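Local coordinates for protein 3-carboxy-cis,cis-muconate cycloisomerase (Pseudomonas putida, PDB 1RE5) that is a cycloisomerase-type enzyme of the largely helical, tetrameric fumarase/aspartase superfamily, at residues D30-L44 / K205-L217. Residues are numbered along the deposited sequence; the frame is centred on the assembly and turned at random.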
ATOM      1  N   ASP D  30      -8.591 -30.561 -13.027  1.00 30.82           N
ATOM      2  CA  ASP D  30      -8.953 -31.418 -11.895  1.00 32.29           C
ATOM      3  C   ASP D  30     -10.412 -31.171 -11.528  1.00 32.90           C
ATOM      4  O   ASP D  30     -11.156 -32.097 -11.169  1.00 33.22           O
ATOM      5  CB  ASP D  30      -8.069 -31.106 -10.684  1.00 33.45           C
ATOM      6  CG  ASP D  30      -6.727 -31.811 -10.744  1.00 36.01           C
ATOM      7  OD1 ASP D  30      -6.274 -32.169 -11.860  1.00 36.14           O
ATOM      8  OD2 ASP D  30      -6.121 -31.997  -9.668  1.00 36.95           O
ATOM      9  N   PHE D  31     -10.814 -29.907 -11.617  1.00 32.95           N
ATOM     10  CA  PHE D  31     -12.181 -29.526 -11.316  1.00 32.63           C
ATOM     11  C   PHE D  31     -13.126 -30.159 -12.335  1.00 33.16           C
ATOM     12  O   PHE D  31     -14.120 -30.780 -11.957  1.00 32.99           O
ATOM     13  CB  PHE D  31     -12.334 -28.009 -11.366  1.00 30.87           C
ATOM     14  CG  PHE D  31     -13.763 -27.549 -11.304  1.00 30.17           C
ATOM     15  CD1 PHE D  31     -14.464 -27.567 -10.094  1.00 27.36           C
ATOM     16  CD2 PHE D  31     -14.421 -27.136 -12.465  1.00 29.27           C
ATOM     17  CE1 PHE D  31     -15.794 -27.180 -10.037  1.00 27.29           C
ATOM     18  CE2 PHE D  31     -15.760 -26.747 -12.418  1.00 29.90           C
ATOM     19  CZ  PHE D  31     -16.448 -26.769 -11.199  1.00 29.21           C
ATOM     20  N   GLU D  32     -12.807 -29.998 -13.620  1.00 33.59           N
ATOM     21  CA  GLU D  32     -13.629 -30.548 -14.704  1.00 34.93           C
ATOM     22  C   GLU D  32     -13.846 -32.057 -14.582  1.00 35.87           C
ATOM     23  O   GLU D  32     -14.982 -32.545 -14.671  1.00 35.05           O
ATOM     24  CB  GLU D  32     -12.993 -30.220 -16.057  1.00 34.76           C
ATOM     25  CG  GLU D  32     -12.964 -28.720 -16.354  1.00 37.30           C
ATOM     26  CD  GLU D  32     -14.356 -28.079 -16.321  1.00 38.63           C
ATOM     27  OE1 GLU D  32     -14.446 -26.844 -16.176  1.00 39.06           O
ATOM     28  OE2 GLU D  32     -15.364 -28.804 -16.446  1.00 37.99           O
ATOM     29  N   ALA D  33     -12.753 -32.792 -14.382  1.00 36.39           N
ATOM     30  CA  ALA D  33     -12.832 -34.235 -14.229  1.00 36.15           C
ATOM     31  C   ALA D  33     -13.727 -34.541 -13.038  1.00 36.48           C
ATOM     32  O   ALA D  33     -14.687 -35.298 -13.153  1.00 38.53           O
ATOM     33  CB  ALA D  33     -11.451 -34.815 -14.010  1.00 35.90           C
ATOM     34  N   ALA D  34     -13.423 -33.941 -11.895  1.00 35.36           N
ATOM     35  CA  ALA D  34     -14.226 -34.168 -10.701  1.00 34.45           C
ATOM     36  C   ALA D  34     -15.715 -33.855 -10.939  1.00 34.35           C
ATOM     37  O   ALA D  34     -16.590 -34.524 -10.382  1.00 33.77           O
ATOM     38  CB  ALA D  34     -13.687 -33.320  -9.559  1.00 33.46           C
ATOM     39  N   LEU D  35     -15.994 -32.840 -11.764  1.00 34.73           N
ATOM     40  CA  LEU D  35     -17.370 -32.416 -12.073  1.00 34.48           C
ATOM     41  C   LEU D  35     -18.128 -33.545 -12.763  1.00 36.68           C
ATOM     42  O   LEU D  35     -19.211 -33.941 -12.327  1.00 37.28           O
ATOM     43  CB  LEU D  35     -17.372 -31.192 -13.006  1.00 31.53           C
ATOM     44  CG  LEU D  35     -18.414 -30.072 -12.807  1.00 30.17           C
ATOM     45  CD1 LEU D  35     -18.753 -29.488 -14.154  1.00 29.02           C
ATOM     46  CD2 LEU D  35     -19.682 -30.574 -12.157  1.00 28.11           C
ATOM     47  N   ALA D  36     -17.554 -34.050 -13.853  1.00 38.40           N
ATOM     48  CA  ALA D  36     -18.152 -35.140 -14.616  1.00 39.94           C
ATOM     49  C   ALA D  36     -18.444 -36.332 -13.692  1.00 42.15           C
ATOM     50  O   ALA D  36     -19.546 -36.894 -13.685  1.00 41.93           O
ATOM     51  CB  ALA D  36     -17.206 -35.557 -15.740  1.00 37.94           C
ATOM     52  N   ARG D  37     -17.439 -36.695 -12.907  1.00 44.26           N
ATOM     53  CA  ARG D  37     -17.532 -37.798 -11.966  1.00 45.77           C
ATOM     54  C   ARG D  37     -18.719 -37.600 -11.015  1.00 47.10           C
ATOM     55  O   ARG D  37     -19.535 -38.505 -10.818  1.00 47.98           O
ATOM     56  CB  ARG D  37     -16.231 -37.869 -11.170  1.00 46.46           C
ATOM     57  CG  ARG D  37     -15.775 -39.252 -10.771  1.00 49.12           C
ATOM     58  CD  ARG D  37     -14.425 -39.146 -10.074  1.00 51.99           C
ATOM     59  NE  ARG D  37     -13.433 -38.486 -10.921  1.00 55.03           N
ATOM     60  CZ  ARG D  37     -12.467 -37.678 -10.471  1.00 56.36           C
ATOM     61  NH1 ARG D  37     -12.356 -37.418  -9.170  1.00 55.44           N
ATOM     62  NH2 ARG D  37     -11.605 -37.131 -11.325  1.00 56.32           N
ATOM     63  N   ALA D  38     -18.825 -36.409 -10.438  1.00 47.47           N
ATOM     64  CA  ALA D  38     -19.889 -36.127  -9.481  1.00 48.32           C
ATOM     65  C   ALA D  38     -21.266 -36.077 -10.106  1.00 49.06           C
ATOM     66  O   ALA D  38     -22.250 -36.465  -9.482  1.00 51.03           O
ATOM     67  CB  ALA D  38     -19.607 -34.813  -8.743  1.00 47.69           C
ATOM     68  N   GLU D  39     -21.351 -35.592 -11.335  1.00 49.44           N
ATOM     69  CA  GLU D  39     -22.648 -35.497 -11.986  1.00 49.93           C
ATOM     70  C   GLU D  39     -23.093 -36.859 -12.517  1.00 51.13           C
ATOM     71  O   GLU D  39     -24.295 -37.133 -12.628  1.00 51.57           O
ATOM     72  CB  GLU D  39     -22.594 -34.454 -13.107  1.00 48.18           C
ATOM     73  CG  GLU D  39     -22.244 -33.067 -12.591  1.00 45.89           C
ATOM     74  CD  GLU D  39     -22.304 -32.004 -13.663  1.00 46.02           C
ATOM     75  OE1 GLU D  39     -21.645 -32.174 -14.716  1.00 46.49           O
ATOM     76  OE2 GLU D  39     -23.004 -30.991 -13.446  1.00 44.94           O
ATOM     77  N   ALA D  40     -22.120 -37.717 -12.826  1.00 51.01           N
ATOM     78  CA  ALA D  40     -22.428 -39.052 -13.322  1.00 50.75           C
ATOM     79  C   ALA D  40     -23.160 -39.816 -12.222  1.00 50.96           C
ATOM     80  O   ALA D  40     -24.184 -40.450 -12.465  1.00 50.86           O
ATOM     81  CB  ALA D  40     -21.150 -39.779 -13.699  1.00 50.33           C
ATOM     82  N   SER D  41     -22.631 -39.733 -11.006  1.00 51.28           N
ATOM     83  CA  SER D  41     -23.220 -40.409  -9.860  1.00 51.71           C
ATOM     84  C   SER D  41     -24.538 -39.786  -9.428  1.00 51.70           C
ATOM     85  O   SER D  41     -25.124 -40.202  -8.428  1.00 51.78           O
ATOM     86  CB  SER D  41     -22.251 -40.374  -8.686  1.00 52.80           C
ATOM     87  OG  SER D  41     -21.932 -39.035  -8.359  1.00 54.75           O
ATOM     88  N   ALA D  42     -24.993 -38.782 -10.170  1.00 51.86           N
ATOM     89  CA  ALA D  42     -26.256 -38.115  -9.865  1.00 52.13           C
ATOM     90  C   ALA D  42     -27.208 -38.398 -11.020  1.00 52.39           C
ATOM     91  O   ALA D  42     -28.372 -37.980 -11.016  1.00 51.49           O
ATOM     92  CB  ALA D  42     -26.034 -36.622  -9.717  1.00 52.95           C
ATOM     93  N   GLY D  43     -26.678 -39.108 -12.013  1.00 52.67           N
ATOM     94  CA  GLY D  43     -27.455 -39.473 -13.180  1.00 52.51           C
ATOM     95  C   GLY D  43     -27.578 -38.375 -14.214  1.00 52.81           C
ATOM     96  O   GLY D  43     -28.594 -38.285 -14.899  1.00 54.02           O
ATOM     97  N   LEU D  44     -26.556 -37.537 -14.339  1.00 52.35           N
ATOM     98  CA  LEU D  44     -26.597 -36.455 -15.313  1.00 51.49           C
ATOM     99  C   LEU D  44     -25.621 -36.691 -16.458  1.00 52.17           C
ATOM    100  O   LEU D  44     -25.727 -36.066 -17.518  1.00 52.05           O
ATOM    101  CB  LEU D  44     -26.277 -35.121 -14.640  1.00 51.36           C
ATOM    102  CG  LEU D  44     -27.437 -34.354 -14.007  1.00 51.61           C
ATOM    103  CD1 LEU D  44     -28.434 -34.012 -15.098  1.00 52.83           C
ATOM    104  CD2 LEU D  44     -28.096 -35.172 -12.907  1.00 52.45           C
ATOM    105  N   LYS D 205     -30.967 -31.453  -8.810  1.00 42.19           N
ATOM    106  CA  LYS D 205     -29.754 -32.267  -8.666  1.00 43.87           C
ATOM    107  C   LYS D 205     -28.592 -31.394  -8.179  1.00 44.29           C
ATOM    108  O   LYS D 205     -27.457 -31.872  -8.057  1.00 44.59           O
ATOM    109  CB  LYS D 205     -29.359 -32.902 -10.004  1.00 44.39           C
ATOM    110  CG  LYS D 205     -30.353 -33.892 -10.564  1.00 47.55           C
ATOM    111  CD  LYS D 205     -30.502 -35.117  -9.673  1.00 51.04           C
ATOM    112  CE  LYS D 205     -31.332 -36.197 -10.370  1.00 52.69           C
ATOM    113  NZ  LYS D 205     -31.479 -37.447  -9.558  1.00 55.02           N
ATOM    114  N   ALA D 206     -28.885 -30.120  -7.905  1.00 43.97           N
ATOM    115  CA  ALA D 206     -27.886 -29.148  -7.457  1.00 43.81           C
ATOM    116  C   ALA D 206     -27.070 -29.578  -6.234  1.00 44.17           C
ATOM    117  O   ALA D 206     -25.854 -29.805  -6.335  1.00 42.88           O
ATOM    118  CB  ALA D 206     -28.561 -27.802  -7.189  1.00 43.76           C
ATOM    119  N   MET D 207     -27.730 -29.682  -5.081  1.00 45.05           N
ATOM    120  CA  MET D 207     -27.042 -30.079  -3.851  1.00 45.71           C
ATOM    121  C   MET D 207     -26.373 -31.447  -3.949  1.00 45.39           C
ATOM    122  O   MET D 207     -25.251 -31.636  -3.464  1.00 45.57           O
ATOM    123  CB  MET D 207     -28.006 -30.060  -2.667  1.00 45.99           C
ATOM    124  CG  MET D 207     -28.402 -28.662  -2.251  1.00 48.45           C
ATOM    125  SD  MET D 207     -26.946 -27.639  -1.965  1.00 50.28           S
ATOM    126  CE  MET D 207     -26.434 -28.268  -0.366  1.00 48.69           C
ATOM    127  N   PRO D 208     -27.054 -32.425  -4.564  1.00 44.80           N
ATOM    128  CA  PRO D 208     -26.429 -33.745  -4.672  1.00 43.92           C
ATOM    129  C   PRO D 208     -25.124 -33.652  -5.450  1.00 42.35           C
ATOM    130  O   PRO D 208     -24.110 -34.205  -5.039  1.00 43.55           O
ATOM    131  CB  PRO D 208     -27.487 -34.571  -5.396  1.00 43.67           C
ATOM    132  CG  PRO D 208     -28.762 -33.963  -4.900  1.00 44.39           C
ATOM    133  CD  PRO D 208     -28.466 -32.480  -4.986  1.00 44.39           C
ATOM    134  N   VAL D 209     -25.149 -32.936  -6.566  1.00 40.81           N
ATOM    135  CA  VAL D 209     -23.950 -32.797  -7.379  1.00 41.15           C
ATOM    136  C   VAL D 209     -22.886 -32.036  -6.596  1.00 41.30           C
ATOM    137  O   VAL D 209     -21.704 -32.395  -6.620  1.00 40.78           O
ATOM    138  CB  VAL D 209     -24.255 -32.054  -8.702  1.00 40.95           C
ATOM    139  CG1 VAL D 209     -22.970 -31.799  -9.473  1.00 41.22           C
ATOM    140  CG2 VAL D 209     -25.205 -32.884  -9.554  1.00 40.52           C
ATOM    141  N   ALA D 210     -23.324 -30.990  -5.895  1.00 41.50           N
ATOM    142  CA  ALA D 210     -22.439 -30.154  -5.086  1.00 41.13           C
ATOM    143  C   ALA D 210     -21.663 -30.963  -4.043  1.00 41.29           C
ATOM    144  O   ALA D 210     -20.429 -30.903  -3.977  1.00 41.41           O
ATOM    145  CB  ALA D 210     -23.253 -29.064  -4.397  1.00 39.91           C
ATOM    146  N   GLU D 211     -22.389 -31.725  -3.233  1.00 41.73           N
ATOM    147  CA  GLU D 211     -21.762 -32.531  -2.193  1.00 42.75           C
ATOM    148  C   GLU D 211     -20.842 -33.590  -2.786  1.00 41.45           C
ATOM    149  O   GLU D 211     -19.729 -33.801  -2.300  1.00 41.46           O
ATOM    150  CB  GLU D 211     -22.842 -33.156  -1.315  1.00 44.17           C
ATOM    151  CG  GLU D 211     -23.862 -32.108  -0.904  1.00 49.36           C
ATOM    152  CD  GLU D 211     -24.574 -32.430   0.387  1.00 52.64           C
ATOM    153  OE1 GLU D 211     -25.143 -33.543   0.488  1.00 55.53           O
ATOM    154  OE2 GLU D 211     -24.572 -31.561   1.295  1.00 53.73           O
ATOM    155  N   ALA D 212     -21.298 -34.237  -3.852  1.00 39.68           N
ATOM    156  CA  ALA D 212     -20.487 -35.247  -4.511  1.00 38.72           C
ATOM    157  C   ALA D 212     -19.183 -34.604  -4.975  1.00 38.60           C
ATOM    158  O   ALA D 212     -18.100 -35.152  -4.769  1.00 38.76           O
ATOM    159  CB  ALA D 212     -21.232 -35.818  -5.704  1.00 38.84           C
ATOM    160  N   LEU D 213     -19.299 -33.431  -5.597  1.00 38.44           N
ATOM    161  CA  LEU D 213     -18.142 -32.697  -6.111  1.00 37.65           C
ATOM    162  C   LEU D 213     -17.134 -32.327  -5.020  1.00 37.74           C
ATOM    163  O   LEU D 213     -15.923 -32.504  -5.192  1.00 36.04           O
ATOM    164  CB  LEU D 213     -18.609 -31.432  -6.830  1.00 36.37           C
ATOM    165  CG  LEU D 213     -17.518 -30.554  -7.442  1.00 36.58           C
ATOM    166  CD1 LEU D 213     -16.535 -31.404  -8.248  1.00 35.64           C
ATOM    167  CD2 LEU D 213     -18.176 -29.488  -8.323  1.00 36.32           C
ATOM    168  N   ALA D 214     -17.644 -31.811  -3.905  1.00 38.44           N
ATOM    169  CA  ALA D 214     -16.799 -31.416  -2.786  1.00 39.21           C
ATOM    170  C   ALA D 214     -16.000 -32.617  -2.308  1.00 40.49           C
ATOM    171  O   ALA D 214     -14.770 -32.563  -2.198  1.00 40.46           O
ATOM    172  CB  ALA D 214     -17.657 -30.873  -1.659  1.00 38.72           C
ATOM    173  N   GLU D 215     -16.719 -33.702  -2.028  1.00 42.16           N
ATOM    174  CA  GLU D 215     -16.128 -34.948  -1.560  1.00 42.67           C
ATOM    175  C   GLU D 215     -15.068 -35.478  -2.534  1.00 41.90           C
ATOM    176  O   GLU D 215     -14.015 -35.972  -2.125  1.00 41.49           O
ATOM    177  CB  GLU D 215     -17.237 -35.967  -1.379  1.00 45.28           C
ATOM    178  CG  GLU D 215     -16.777 -37.306  -0.892  1.00 51.15           C
ATOM    179  CD  GLU D 215     -17.916 -38.294  -0.884  1.00 56.03           C
ATOM    180  OE1 GLU D 215     -18.459 -38.582  -1.985  1.00 57.55           O
ATOM    181  OE2 GLU D 215     -18.274 -38.773   0.219  1.00 58.51           O
ATOM    182  N   GLN D 216     -15.359 -35.369  -3.823  1.00 41.54           N
ATOM    183  CA  GLN D 216     -14.440 -35.810  -4.869  1.00 41.95           C
ATOM    184  C   GLN D 216     -13.092 -35.116  -4.776  1.00 41.17           C
ATOM    185  O   GLN D 216     -12.043 -35.740  -4.945  1.00 41.25           O
ATOM    186  CB  GLN D 216     -15.038 -35.520  -6.248  1.00 43.36           C
ATOM    187  CG  GLN D 216     -16.030 -36.559  -6.710  1.00 45.85           C
ATOM    188  CD  GLN D 216     -15.359 -37.873  -7.029  1.00 46.59           C
ATOM    189  OE1 GLN D 216     -15.963 -38.938  -6.909  1.00 47.63           O
ATOM    190  NE2 GLN D 216     -14.099 -37.806  -7.446  1.00 46.53           N
ATOM    191  N   LEU D 217     -13.137 -33.811  -4.525  1.00 40.60           N
ATOM    192  CA  LEU D 217     -11.935 -32.994  -4.433  1.00 38.98           C
ATOM    193  C   LEU D 217     -11.402 -32.897  -3.012  1.00 38.49           C
ATOM    194  O   LEU D 217     -10.386 -32.266  -2.770  1.00 38.01           O
ATOM    195  CB  LEU D 217     -12.236 -31.593  -4.966  1.00 37.69           C
ATOM    196  CG  LEU D 217     -12.572 -31.504  -6.456  1.00 36.89           C
ATOM    197  CD1 LEU D 217     -13.154 -30.139  -6.767  1.00 34.58           C
ATOM    198  CD2 LEU D 217     -11.314 -31.783  -7.293  1.00 33.96           C
TER
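L213 pushes into helix 21-40 as a knob, seated among F31, A34, L35 and A38. With CG anti to the backbone N (chi1 -179°), it sends CD1 against A34 CB at 3.7 Å and CD2 against F31 CE1, the leucine and phenylalanine side chains crossing at about a right angle. The segments 30-40 and 206-217 run in broadly opposed directions but at a slant, 132° between them, and their axes come within 8.3 Å. Small residues permit this approach: A38 CB lies 3.6 Å from A212 CB, where the backbones are nearest. Further along, L217 places CD2 3.6 Å from A34 CB, while its CD1 lies near the F31 ring.

At the other end V209 divides its branches. CG1 meets the aliphatic part of E39, and CG2 reaches A42 CB at 3.8 Å. L44 CD2 rests 3.5 Å from K205 CG, so the lysine contributes its chain as apolar surface.

At the margin R37 and Q216 cross obliquely, guanidinium and amide planes 70° apart; R37 also forms a salt bridge through NE with E54 of helix 47-56. Next to V209 and K205 the end of helix 21-40 is closed off by its own bonds. S41 OG donates to A38 O at 2.8 Å, approaching from above the carbonyl plane. E39 O accepts from A42 N and L44 N on opposite faces of its plane, and G43, with positive phi, completes a Schellman motif.

The long helix 106-142 packs against F31 and L217. One leucine knob in a four-residue hole, beside an alanine-to-alanine close approach, thus joins two obliquely crossed helices toward one end of the elongated, mainly helical subunit of the fumarase/aspartase superfamily.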